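Beta-N-acetylglucosaminidase-like protein Glycoside hydrolase family 20 (Flavobacterium johnsoniae, PDB 6YHH) probably acts as a family 20 beta-N-acetylhexosaminidase, releasing terminal N-acetylglucosamine units from chitin oligosaccharides in bacterial chitin use. Local coordinates at residues A608-P611 with L612-P615; N515-N519 with Q520-S524. All coordinates share one frame; numbering follows the deposited sequence.

Contact 1. Residues A608-P611 with L612-P615; sequences ANAP and LVQP
Ala610 and Pro611 each offer a backbone carbonyl to the residue three places on, making two overlapping beta turns in the loop between helices 583-607 and 617-634. The first bond, Val613 N to Ala610 O, is 3.0 Å, with the donor 49° out of the carbonyl plane. The second, Gln614 N to Pro611 O, is 3.1 Å and more oblique, the donor standing 62° above the plane. The backbone angles of Pro611 and Leu612 fit a type I turn, in which a ring-constrained proline sits comfortably at the first corner. Val613 folds back over the first turn: its CG2 lies 3.8 Å from Ala610 CB, an apolar touch between the residues that the bond joins. Gln614 can be traced outward from the second turn. Its CB rests 3.3 Å from Pro611 O and its CG stays alongside the same oxygen at 3.4 Å; a rotation about CB-CG (chi2 -66°) then brings CD out of the extended, anti position relative to CA. At the tip, NE2 donates to Ser128 O of the second subunit, linking this turn to that subunit. Pro611 and Leu612 also pack on it, against its Asp127 and Arg55. Pro615, with no N-H, cannot donate to the carbonyl of Pro611; its CD stands 3.5 Å from Pro611 O.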
# COMPACT_ATOMS: atom_id res chain seq x y z
N ALA A 608 17.67 22.72 -10.06
CA ALA A 608 18.16 23.76 -9.18
C ALA A 608 17.94 23.43 -7.72
O ALA A 608 18.72 23.85 -6.87
CB ALA A 608 17.49 25.06 -9.57
N ASN A 609 16.88 22.66 -7.45
CA ASN A 609 16.54 22.28 -6.07
C ASN A 609 16.30 20.76 -5.92
O ASN A 609 15.48 20.35 -5.09
CB ASN A 609 15.32 23.06 -5.60
CG ASN A 609 15.06 22.95 -4.07
OD1 ASN A 609 15.99 22.80 -3.24
ND2 ASN A 609 13.78 23.08 -3.69
N ALA A 610 17.01 19.96 -6.72
CA ALA A 610 16.75 18.50 -6.70
C ALA A 610 18.01 17.74 -7.16
O ALA A 610 18.13 17.44 -8.35
CB ALA A 610 15.58 18.15 -7.59
N PRO A 611 18.93 17.39 -6.23
CA PRO A 611 20.09 16.67 -6.60
C PRO A 611 19.82 15.36 -7.33
O PRO A 611 20.70 14.90 -8.09
CB PRO A 611 20.84 16.45 -5.25
CG PRO A 611 20.38 17.61 -4.40
CD PRO A 611 18.92 17.77 -4.81
N LEU A 612 18.70 14.67 -7.00
CA LEU A 612 18.45 13.38 -7.63
C LEU A 612 18.05 13.50 -9.12
O LEU A 612 17.89 12.50 -9.79
CB LEU A 612 17.41 12.58 -6.86
CG LEU A 612 17.76 12.27 -5.40
CD1 LEU A 612 16.64 11.49 -4.80
CD2 LEU A 612 19.04 11.59 -5.27
N VAL A 613 17.88 14.72 -9.63
CA VAL A 613 17.69 14.94 -11.06
C VAL A 613 19.04 14.99 -11.81
O VAL A 613 19.13 14.69 -12.99
CB VAL A 613 16.82 16.21 -11.27
CG1 VAL A 613 16.77 16.58 -12.75
CG2 VAL A 613 15.38 16.00 -10.76
N GLN A 614 20.12 15.27 -11.09
CA GLN A 614 21.43 15.39 -11.72
C GLN A 614 21.84 14.17 -12.55
O GLN A 614 22.37 14.30 -13.63
CB GLN A 614 22.51 15.72 -10.68
CG GLN A 614 22.36 17.10 -10.02
CD GLN A 614 22.55 18.31 -10.97
OE1 GLN A 614 23.31 18.24 -11.93
NE2 GLN A 614 21.94 19.42 -10.66
N PRO A 615 21.57 12.96 -12.03
CA PRO A 615 22.01 11.80 -12.86
C PRO A 615 21.29 11.65 -14.20
O PRO A 615 21.82 10.99 -15.07
CB PRO A 615 21.74 10.60 -11.98
CG PRO A 615 21.65 11.14 -10.58
CD PRO A 615 21.14 12.56 -10.68

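Contact 2. Residues N515-N519 with Q520-S524; sequences NIANN and QNIKS
A Schellman motif ends helix 507-517, and the type I' beta turn from Ala517 to Gln520 carries the chain on toward helix 523-529. Asn518 and Asn519, the two corners, both have positive phi, a left-handed region that asparagine enters more readily than most residues. Gln520 N closes the turn on Ala517 O at 3.2 Å, the donor 61° above the carbonyl plane. The Gln520 side chain covers the same oxygen: with CG beside its own backbone N (chi1 -59°), CB and CG lie 3.4 Å and 3.3 Å from Ala517 O, and the side chain packs on Asn609 and Ala610. An alanine here would remove CG and the amide, and would probably leave the Ala517 oxygen less covered and open a gap beside Asn609 and Ala610. Water 1 lies 3.1 Å from Asn519 OD1 and 2.7 Å from Gln520 O, and can bridge the Asn519 corner and the last residue of the turn. Further along, Ile522 CG2 approaches Ala517 CB at 4.1 Å, bringing the next helix start against the end of the last. That start is capped by an Asx turn: Lys523 N donates to Asn521 OD1 over 3.0 Å, with an N-H...O angle of 163°.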
# COMPACT_ATOMS: atom_id res chain seq x y z
N ASN A 515 10.04 12.07 -4.82
CA ASN A 515 11.32 11.99 -4.13
C ASN A 515 12.44 12.58 -5.02
O ASN A 515 13.25 13.37 -4.57
CB ASN A 515 11.62 10.52 -3.80
CG ASN A 515 12.95 10.40 -3.10
OD1 ASN A 515 13.15 11.01 -2.05
ND2 ASN A 515 13.87 9.61 -3.69
N ILE A 516 12.48 12.16 -6.27
CA ILE A 516 13.50 12.61 -7.17
C ILE A 516 13.45 14.16 -7.39
O ILE A 516 14.51 14.80 -7.40
CB ILE A 516 13.39 11.88 -8.52
CG1 ILE A 516 13.77 10.44 -8.31
CG2 ILE A 516 14.19 12.52 -9.62
CD1 ILE A 516 13.37 9.63 -9.57
N ALA A 517 12.22 14.66 -7.53
CA ALA A 517 11.99 16.07 -7.81
C ALA A 517 11.99 16.92 -6.56
O ALA A 517 11.72 18.09 -6.66
CB ALA A 517 10.67 16.23 -8.56
N ASN A 518 12.22 16.38 -5.36
CA ASN A 518 12.12 17.16 -4.16
C ASN A 518 10.75 17.81 -4.06
O ASN A 518 10.60 18.97 -3.61
CB ASN A 518 13.21 18.23 -4.07
CG ASN A 518 13.41 18.75 -2.68
OD1 ASN A 518 12.97 18.17 -1.67
ND2 ASN A 518 14.07 19.90 -2.59
N ASN A 519 9.72 17.07 -4.45
CA ASN A 519 8.29 17.46 -4.31
C ASN A 519 7.93 18.68 -5.09
O ASN A 519 6.93 19.34 -4.79
CB ASN A 519 7.87 17.65 -2.84
CG ASN A 519 6.38 17.57 -2.61
OD1 ASN A 519 5.65 16.86 -3.29
ND2 ASN A 519 5.91 18.35 -1.66
N GLN A 520 8.72 18.99 -6.12
CA GLN A 520 8.34 19.96 -7.13
C GLN A 520 7.40 19.30 -8.13
O GLN A 520 7.02 18.11 -7.97
CB GLN A 520 9.61 20.50 -7.82
CG GLN A 520 10.62 21.17 -6.87
CD GLN A 520 11.92 21.48 -7.59
OE1 GLN A 520 12.83 20.64 -7.73
NE2 GLN A 520 11.97 22.66 -8.17
N ASN A 521 6.92 20.06 -9.13
CA ASN A 521 6.06 19.56 -10.13
C ASN A 521 6.72 18.40 -10.87
O ASN A 521 7.81 18.62 -11.39
CB ASN A 521 5.77 20.69 -11.11
CG ASN A 521 4.73 20.35 -12.13
OD1 ASN A 521 4.46 19.20 -12.47
ND2 ASN A 521 4.16 21.40 -12.69
N ILE A 522 6.09 17.23 -10.88
CA ILE A 522 6.76 16.03 -11.46
C ILE A 522 6.53 15.85 -12.93
O ILE A 522 7.03 14.93 -13.50
CB ILE A 522 6.46 14.72 -10.69
CG1 ILE A 522 4.96 14.38 -10.76
CG2 ILE A 522 6.92 14.82 -9.26
CD1 ILE A 522 4.55 13.03 -10.18
N LYS A 523 5.80 16.77 -13.56
CA LYS A 523 5.44 16.59 -14.96
C LYS A 523 6.63 16.23 -15.89
O LYS A 523 6.54 15.25 -16.64
CB LYS A 523 4.72 17.79 -15.51
CG LYS A 523 4.33 17.70 -17.00
CD LYS A 523 3.50 18.94 -17.40
CE LYS A 523 2.80 18.88 -18.75
NZ LYS A 523 3.76 19.16 -19.87
N SER A 524 7.71 17.00 -15.84
CA SER A 524 8.83 16.77 -16.76
C SER A 524 9.55 15.47 -16.48
O SER A 524 9.96 14.76 -17.41
CB SER A 524 9.78 17.94 -16.68
OG SER A 524 9.07 19.02 -17.22
O HOH W 1 5.06 17.26 -6.26

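How the contacts relate
From the N terminus the chain reaches contact 2 first, as it leaves helix 507-517 and turns into helix 523-529. Contact 1 follows some ninety residues later, past helix 583-607. Each closes only local turns of its own, so the two run in series and neither nest nor cross. In space their centres are about 10 Å apart and they meet directly. Asn518 ND2 lies 2.9 Å from Asn609 O, a probable hydrogen bond, and Ala610 CB packs 3.5 Å from Ile516 O. Leu612 CD1 likewise lies 3.5 Å from Asn515 ND2. The end of helix 507-517 is thereby tied to the 608-615 loop, and both contacts reach the second subunit.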